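Local coordinates for glutathione reductase (Bartonella henselae, PDB 3O0H), which probably catalyses the NADPH-dependent reduction of glutathione disulfide to glutathione, as a flavoenzyme that carries bound FAD, at residues 132-137 with 146-151; 29-34 with 52-57. All coordinates share one frame; numbering follows the deposited sequence. Where two conformers were deposited one is given.

How the contacts relate
Both contacts belong to the FAD-binding part of the subunit and follow one another along the chain, contact 2 (29-34 with 52-57) closing before contact 1 (132-137 with 146-151) opens; their centres lie about 10 Å apart. Contact 2 joins two neighbouring strands of the five-stranded parallel sheet. Strand 130-132, at the outer edge of that sheet next to strand 52-55, leads directly into contact 1, where the chain passes from the parallel sheet into the three-stranded antiparallel sheet and the turn after strand 143-146. A salt bridge from Arg135 to Glu57 ties them together. The work on the cofactor is divided: contact 2 grips the adenosine ribose, whereas contact 1 reads the edge of the adenine.

Contact 1: residues 132-137 with 146-151; sequences YESRAV and LSVTGE. With FAD (flavin-adenine dinucleotide), chain H.
Ser134 and Arg135 take hold of the turn that begins at Leu146 through two polar grips. The hydroxyl of Ser134 receives the N-H of Val148 (N to OG 3.0 Å, a nearly straight 167°) and gives its own proton to the carbonyl O of Arg135. Arg135 O also accepts from Ser147 N at 2.9 Å, the two donors reaching it from opposite faces of its carbonyl plane. With OG anti to the backbone N (chi1 -178°), Ser134 is turned into this small network, which should fix the rotation of its hydroxyl.

Leu146 supplies the tight apolar side. Its CD1 presses obliquely on the Tyr132 ring, 3.4 Å from CD1 of that ring, while its CD2 rests on the CB of Ala136, its partner in an antiparallel non-hydrogen-bonded pair. Phe30 of the parallel sheet backs both Tyr132 and Ala136.

Toward solvent the fit slackens: Ser147, Val148 and Glu151 are exposed, and a water bridges Tyr132 OH (2.6 Å) and Glu151 OE2.

On the cofactor side, Ala136 N donates to FAD N1A (3.1 Å) and Ala136 O accepts from FAD N6A (2.9 Å). The guanidinium of Arg135, with Glu57 as its partner, has N6A over one face. Paired backbone N-H and C=O groups reading N1 and N6 are a characteristic mode of adenine recognition in nucleotide-binding sites.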
# COMPACT_ATOMS: atom_id res chain seq x y z
N TYR B 132 34.03 -18.27 -8.32
CA TYR B 132 34.73 -19.34 -7.63
C TYR B 132 33.81 -19.90 -6.55
O TYR B 132 33.46 -19.19 -5.57
CB TYR B 132 36.02 -18.79 -6.98
CG TYR B 132 37.10 -18.45 -7.98
CD1 TYR B 132 37.77 -19.44 -8.69
CD2 TYR B 132 37.47 -17.13 -8.21
CE1 TYR B 132 38.79 -19.13 -9.60
CE2 TYR B 132 38.50 -16.79 -9.12
CZ TYR B 132 39.14 -17.80 -9.83
OH TYR B 132 40.14 -17.46 -10.75
N GLU B 133 33.44 -21.17 -6.69
CA GLU B 133 32.50 -21.78 -5.74
C GLU B 133 33.30 -22.37 -4.55
O GLU B 133 33.50 -23.59 -4.42
CB GLU B 133 31.65 -22.82 -6.47
CG GLU B 133 30.76 -22.18 -7.58
CD GLU B 133 29.82 -23.18 -8.20
OE1 GLU B 133 30.23 -24.32 -8.42
OE2 GLU B 133 28.64 -22.85 -8.43
N SER B 134 33.77 -21.46 -3.72
CA SER B 134 34.62 -21.79 -2.58
C SER B 134 34.63 -20.63 -1.63
O SER B 134 34.43 -19.48 -2.02
CB SER B 134 36.04 -22.06 -3.06
OG SER B 134 36.92 -22.42 -2.02
N ARG B 135 34.86 -20.93 -0.37
CA ARG B 135 35.23 -19.91 0.58
C ARG B 135 36.57 -19.36 0.10
O ARG B 135 37.39 -20.12 -0.42
CB ARG B 135 35.38 -20.54 1.97
CG ARG B 135 35.90 -19.59 3.09
CD ARG B 135 35.83 -20.29 4.44
NE ARG B 135 36.19 -19.40 5.54
CZ ARG B 135 35.37 -18.50 6.09
NH1 ARG B 135 34.12 -18.33 5.63
NH2 ARG B 135 35.81 -17.72 7.06
N ALA B 136 36.77 -18.06 0.26
CA ALA B 136 38.07 -17.41 0.05
C ALA B 136 38.47 -16.75 1.37
O ALA B 136 37.64 -16.13 2.04
CB ALA B 136 37.98 -16.34 -1.02
N VAL B 137 39.76 -16.84 1.68
CA VAL B 137 40.38 -16.20 2.82
C VAL B 137 41.63 -15.45 2.35
O VAL B 137 42.24 -15.80 1.35
CB VAL B 137 40.75 -17.21 3.93
CG1 VAL B 137 39.55 -18.09 4.27
CG2 VAL B 137 41.94 -18.10 3.55
N LEU B 146 41.57 -20.09 -1.99
CA LEU B 146 40.28 -20.77 -2.10
C LEU B 146 40.37 -22.01 -1.23
O LEU B 146 41.21 -22.89 -1.46
CB LEU B 146 39.93 -21.12 -3.56
CG LEU B 146 39.87 -19.93 -4.53
CD1 LEU B 146 39.56 -20.41 -5.95
CD2 LEU B 146 38.85 -18.92 -4.09
N SER B 147 39.53 -22.07 -0.19
CA SER B 147 39.49 -23.22 0.71
C SER B 147 39.36 -24.59 0.05
O SER B 147 40.02 -25.51 0.46
CB SER B 147 38.39 -23.04 1.78
OG SER B 147 38.61 -21.80 2.49
N VAL B 148 38.52 -24.72 -0.97
CA VAL B 148 38.18 -26.04 -1.52
C VAL B 148 39.40 -26.72 -2.18
O VAL B 148 39.68 -27.91 -1.98
CB VAL B 148 36.97 -25.91 -2.54
CG1 VAL B 148 36.67 -27.27 -3.27
CG2 VAL B 148 35.72 -25.44 -1.82
N THR B 149 40.18 -25.92 -2.91
CA THR B 149 41.34 -26.43 -3.67
C THR B 149 42.72 -25.98 -3.20
O THR B 149 43.72 -26.54 -3.63
CB THR B 149 41.23 -25.90 -5.06
OG1 THR B 149 41.32 -24.46 -5.02
CG2 THR B 149 39.90 -26.35 -5.68
N GLY B 150 42.81 -24.94 -2.39
CA GLY B 150 44.12 -24.40 -2.02
C GLY B 150 44.68 -23.41 -3.05
O GLY B 150 45.76 -22.89 -2.84
N GLU B 151 43.97 -23.16 -4.14
CA GLU B 151 44.42 -22.22 -5.20
C GLU B 151 44.55 -20.79 -4.65
O GLU B 151 43.67 -20.31 -3.93
CB GLU B 151 43.43 -22.18 -6.39
CG GLU B 151 43.93 -21.33 -7.60
CD GLU B 151 42.98 -21.36 -8.83
OE1 GLU B 151 41.82 -21.83 -8.71
OE2 GLU B 151 43.41 -20.88 -9.91
PA FAD H . 24.93 -11.53 2.55
O1A FAD H . 24.67 -12.25 3.83
O2A FAD H . 23.71 -11.36 1.68
O5B FAD H . 26.08 -12.20 1.68
C5B FAD H . 27.31 -12.66 2.21
C4B FAD H . 27.71 -13.84 1.35
O4B FAD H . 29.07 -14.18 1.54
C3B FAD H . 26.91 -15.11 1.63
O3B FAD H . 26.37 -15.63 0.41
C2B FAD H . 27.92 -16.07 2.21
O2B FAD H . 27.65 -17.40 1.82
C1B FAD H . 29.21 -15.63 1.62
N9A FAD H . 30.48 -15.73 2.37
C8A FAD H . 30.74 -15.31 3.64
N7A FAD H . 32.05 -15.46 3.87
C5A FAD H . 32.62 -15.96 2.74
C6A FAD H . 33.91 -16.23 2.38
N6A FAD H . 34.94 -16.09 3.22
N1A FAD H . 34.16 -16.71 1.11
C2A FAD H . 33.13 -16.87 0.22
N3A FAD H . 31.85 -16.57 0.56
C4A FAD H . 31.63 -16.08 1.79
N1 FAD H . 16.87 -7.52 5.21
C2 FAD H . 15.92 -6.68 4.67
O2 FAD H . 16.21 -5.58 4.14
N3 FAD H . 14.63 -7.05 4.71
C4 FAD H . 14.21 -8.26 5.23
O4 FAD H . 13.00 -8.51 5.17
C4X FAD H . 15.17 -9.11 5.78
N5 FAD H . 14.82 -10.33 6.30
C5X FAD H . 15.83 -11.16 6.80
C6 FAD H . 15.46 -12.38 7.34
C7 FAD H . 16.42 -13.25 7.83
C7M FAD H . 15.96 -14.58 8.40
C8 FAD H . 17.75 -12.90 7.78
C8M FAD H . 18.81 -13.82 8.35
C9 FAD H . 18.13 -11.67 7.27
C9A FAD H . 17.16 -10.79 6.78
N10 FAD H . 17.49 -9.55 6.24
C10 FAD H . 16.51 -8.74 5.74
C1' FAD H . 18.88 -9.06 6.19
C2' FAD H . 19.56 -9.27 4.86
O2' FAD H . 19.60 -10.66 4.58
C3' FAD H . 20.95 -8.72 4.95
O3' FAD H . 21.00 -7.41 5.49
C4' FAD H . 21.65 -8.82 3.61
O4' FAD H . 21.61 -10.18 3.18
C5' FAD H . 23.10 -8.38 3.72
O5' FAD H . 23.74 -8.41 2.43
P FAD H . 25.33 -8.68 2.43
O1P FAD H . 25.86 -8.52 1.02
O2P FAD H . 25.99 -7.78 3.45
O3P FAD H . 25.59 -10.14 2.99
O HOH W 1 41.39 -19.59 -11.57

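Contact 2: residues 29-34 with 52-57; sequences LFVIGS and VAIAEE. With FAD (flavin-adenine dinucleotide), chain H.
The first beta-alpha-beta unit of the FAD-binding Rossmann-type fold is closed here, strand 27-32 and strand 52-55 lying side by side after the crossover through helix 36-47. Four backbone bonds join them in parallel register: Leu29 O accepts from Ala53 N, Ala53 O from Val31 N, Val31 O from Ala55 N, and Ala55 O from Gly33 N (2.8 Å, with the N-H bent to 141°).

The two faces of the sheet are filled differently. On one, the Phe30 ring meets two small residues obliquely, CD2 at 3.8 Å from Ala53 CB and CE1 at 3.7 Å from Ala55 CB. On the other, Leu29 CD2 runs beside Val52 CG1, and the extended Ile54 side chain (CG1 anti to the backbone N, chi1 -171°) leans across toward 29-34, its CD1 meeting Val31 CG1. Helix 36-47 covers this face, touching Leu29, Val52 and Ile54.

Beyond the strands, Glu56 links protein and cofactor. A bend at chi2 (47°) brings its carboxylate back toward the turn, where OE1 accepts the N-H of Ser34 at 2.9 Å, met nearly along its C-O axis, and a bond from FAD O3B at 2.7 Å. The other oxygen, OE2, takes FAD O2B at 2.6 Å and also the backbone N of Tyr58, so both ribose hydroxyls are held by one carboxylate, which backbone N-H groups of Ser34 and Tyr58 help to position. Gly33 CA comes within 3.2 Å of FAD O4B, a closeness that leaves no room for a side chain. Gly33 would be the first glycine of a GxGxxG turn, consistent with the hallmark of the dinucleotide-binding Rossmann fold: a glycine-rich turn after the first strand and an acidic residue following the second to bind the adenosine ribose.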
# COMPACT_ATOMS: atom_id res chain seq x y z
N LEU B 29 39.63 -6.79 -9.54
CA LEU B 29 38.80 -6.81 -8.36
C LEU B 29 38.40 -8.24 -8.04
O LEU B 29 37.88 -8.98 -8.92
CB LEU B 29 37.53 -5.99 -8.59
CG LEU B 29 36.51 -5.99 -7.46
CD1 LEU B 29 37.08 -5.28 -6.24
CD2 LEU B 29 35.24 -5.31 -7.95
N PHE B 30 38.57 -8.59 -6.77
CA PHE B 30 38.11 -9.87 -6.20
C PHE B 30 37.11 -9.53 -5.11
O PHE B 30 37.46 -8.86 -4.11
CB PHE B 30 39.26 -10.67 -5.61
CG PHE B 30 38.94 -12.10 -5.28
CD1 PHE B 30 38.15 -12.42 -4.19
CD2 PHE B 30 39.46 -13.14 -6.06
CE1 PHE B 30 37.89 -13.76 -3.84
CE2 PHE B 30 39.19 -14.44 -5.76
CZ PHE B 30 38.39 -14.78 -4.62
N VAL B 31 35.91 -10.07 -5.26
CA VAL B 31 34.83 -9.83 -4.30
C VAL B 31 34.63 -11.08 -3.45
O VAL B 31 34.46 -12.17 -4.00
CB VAL B 31 33.55 -9.42 -4.99
CG1 VAL B 31 32.39 -9.16 -3.96
CG2 VAL B 31 33.80 -8.18 -5.85
N ILE B 32 34.63 -10.90 -2.12
CA ILE B 32 34.44 -12.02 -1.19
C ILE B 32 33.01 -12.02 -0.70
O ILE B 32 32.65 -11.20 0.11
CB ILE B 32 35.41 -11.98 0.03
CG1 ILE B 32 36.86 -11.82 -0.44
CG2 ILE B 32 35.27 -13.29 0.90
CD1 ILE B 32 37.94 -11.49 0.72
N GLY B 33 32.21 -12.93 -1.25
CA GLY B 33 30.80 -13.11 -0.88
C GLY B 33 29.89 -12.55 -1.98
O GLY B 33 30.07 -11.45 -2.43
N SER B 34 28.95 -13.37 -2.45
CA SER B 34 28.03 -13.02 -3.50
C SER B 34 26.64 -12.77 -2.95
O SER B 34 25.67 -13.26 -3.51
CB SER B 34 28.01 -14.11 -4.57
OG SER B 34 27.40 -13.64 -5.77
N VAL B 52 37.05 -9.28 -13.04
CA VAL B 52 36.50 -9.39 -11.68
C VAL B 52 36.28 -10.87 -11.38
O VAL B 52 35.92 -11.64 -12.27
CB VAL B 52 35.15 -8.63 -11.58
CG1 VAL B 52 34.55 -8.75 -10.17
CG2 VAL B 52 35.26 -7.18 -12.05
N ALA B 53 36.51 -11.25 -10.14
CA ALA B 53 36.20 -12.59 -9.63
C ALA B 53 35.35 -12.42 -8.40
O ALA B 53 35.44 -11.40 -7.71
CB ALA B 53 37.49 -13.37 -9.27
N ILE B 54 34.51 -13.41 -8.12
CA ILE B 54 33.71 -13.40 -6.90
C ILE B 54 33.78 -14.82 -6.30
O ILE B 54 33.69 -15.82 -7.04
CB ILE B 54 32.25 -12.94 -7.14
CG1 ILE B 54 31.49 -12.72 -5.81
CG2 ILE B 54 31.52 -13.94 -8.14
CD1 ILE B 54 30.22 -11.82 -5.94
N ALA B 55 33.95 -14.88 -4.98
CA ALA B 55 33.95 -16.15 -4.26
C ALA B 55 32.66 -16.23 -3.50
O ALA B 55 32.29 -15.27 -2.81
CB ALA B 55 35.18 -16.27 -3.31
N GLU B 56 32.01 -17.39 -3.62
CA GLU B 56 30.81 -17.72 -2.84
C GLU B 56 30.91 -19.13 -2.28
O GLU B 56 30.99 -20.12 -3.04
CB GLU B 56 29.56 -17.62 -3.71
CG GLU B 56 28.25 -17.94 -3.00
CD GLU B 56 28.11 -17.27 -1.64
OE1 GLU B 56 28.10 -16.01 -1.58
OE2 GLU B 56 28.00 -18.01 -0.66
N GLU B 57 30.92 -19.23 -0.96
CA GLU B 57 31.12 -20.52 -0.31
C GLU B 57 29.84 -21.36 -0.21
O GLU B 57 29.92 -22.56 0.07
CB GLU B 57 31.73 -20.35 1.09
CG GLU B 57 30.83 -19.62 2.11
CD GLU B 57 31.48 -19.34 3.46
OE1 GLU B 57 32.61 -19.77 3.73
OE2 GLU B 57 30.80 -18.75 4.29
PA FAD H . 24.93 -11.53 2.55
O1A FAD H . 24.67 -12.25 3.83
O2A FAD H . 23.71 -11.36 1.68
O5B FAD H . 26.08 -12.20 1.68
C5B FAD H . 27.31 -12.66 2.21
C4B FAD H . 27.71 -13.84 1.35
O4B FAD H . 29.07 -14.18 1.54
C3B FAD H . 26.91 -15.11 1.63
O3B FAD H . 26.37 -15.63 0.41
C2B FAD H . 27.92 -16.07 2.21
O2B FAD H . 27.65 -17.40 1.82
C1B FAD H . 29.21 -15.63 1.62
N9A FAD H . 30.48 -15.73 2.37
C8A FAD H . 30.74 -15.31 3.64
N7A FAD H . 32.05 -15.46 3.87
C5A FAD H . 32.62 -15.96 2.74
C6A FAD H . 33.91 -16.23 2.38
N6A FAD H . 34.94 -16.09 3.22
N1A FAD H . 34.16 -16.71 1.11
C2A FAD H . 33.13 -16.87 0.22
N3A FAD H . 31.85 -16.57 0.56
C4A FAD H . 31.63 -16.08 1.79
N1 FAD H . 16.87 -7.52 5.21
C2 FAD H . 15.92 -6.68 4.67
O2 FAD H . 16.21 -5.58 4.14
N3 FAD H . 14.63 -7.05 4.71
C4 FAD H . 14.21 -8.26 5.23
O4 FAD H . 13.00 -8.51 5.17
C4X FAD H . 15.17 -9.11 5.78
N5 FAD H . 14.82 -10.33 6.30
C5X FAD H . 15.83 -11.16 6.80
C6 FAD H . 15.46 -12.38 7.34
C7 FAD H . 16.42 -13.25 7.83
C7M FAD H . 15.96 -14.58 8.40
C8 FAD H . 17.75 -12.90 7.78
C8M FAD H . 18.81 -13.82 8.35
C9 FAD H . 18.13 -11.67 7.27
C9A FAD H . 17.16 -10.79 6.78
N10 FAD H . 17.49 -9.55 6.24
C10 FAD H . 16.51 -8.74 5.74
C1' FAD H . 18.88 -9.06 6.19
C2' FAD H . 19.56 -9.27 4.86
O2' FAD H . 19.60 -10.66 4.58
C3' FAD H . 20.95 -8.72 4.95
O3' FAD H . 21.00 -7.41 5.49
C4' FAD H . 21.65 -8.82 3.61
O4' FAD H . 21.61 -10.18 3.18
C5' FAD H . 23.10 -8.38 3.72
O5' FAD H . 23.74 -8.41 2.43
P FAD H . 25.33 -8.68 2.43
O1P FAD H . 25.86 -8.52 1.02
O2P FAD H . 25.99 -7.78 3.45
O3P FAD H . 25.59 -10.14 2.99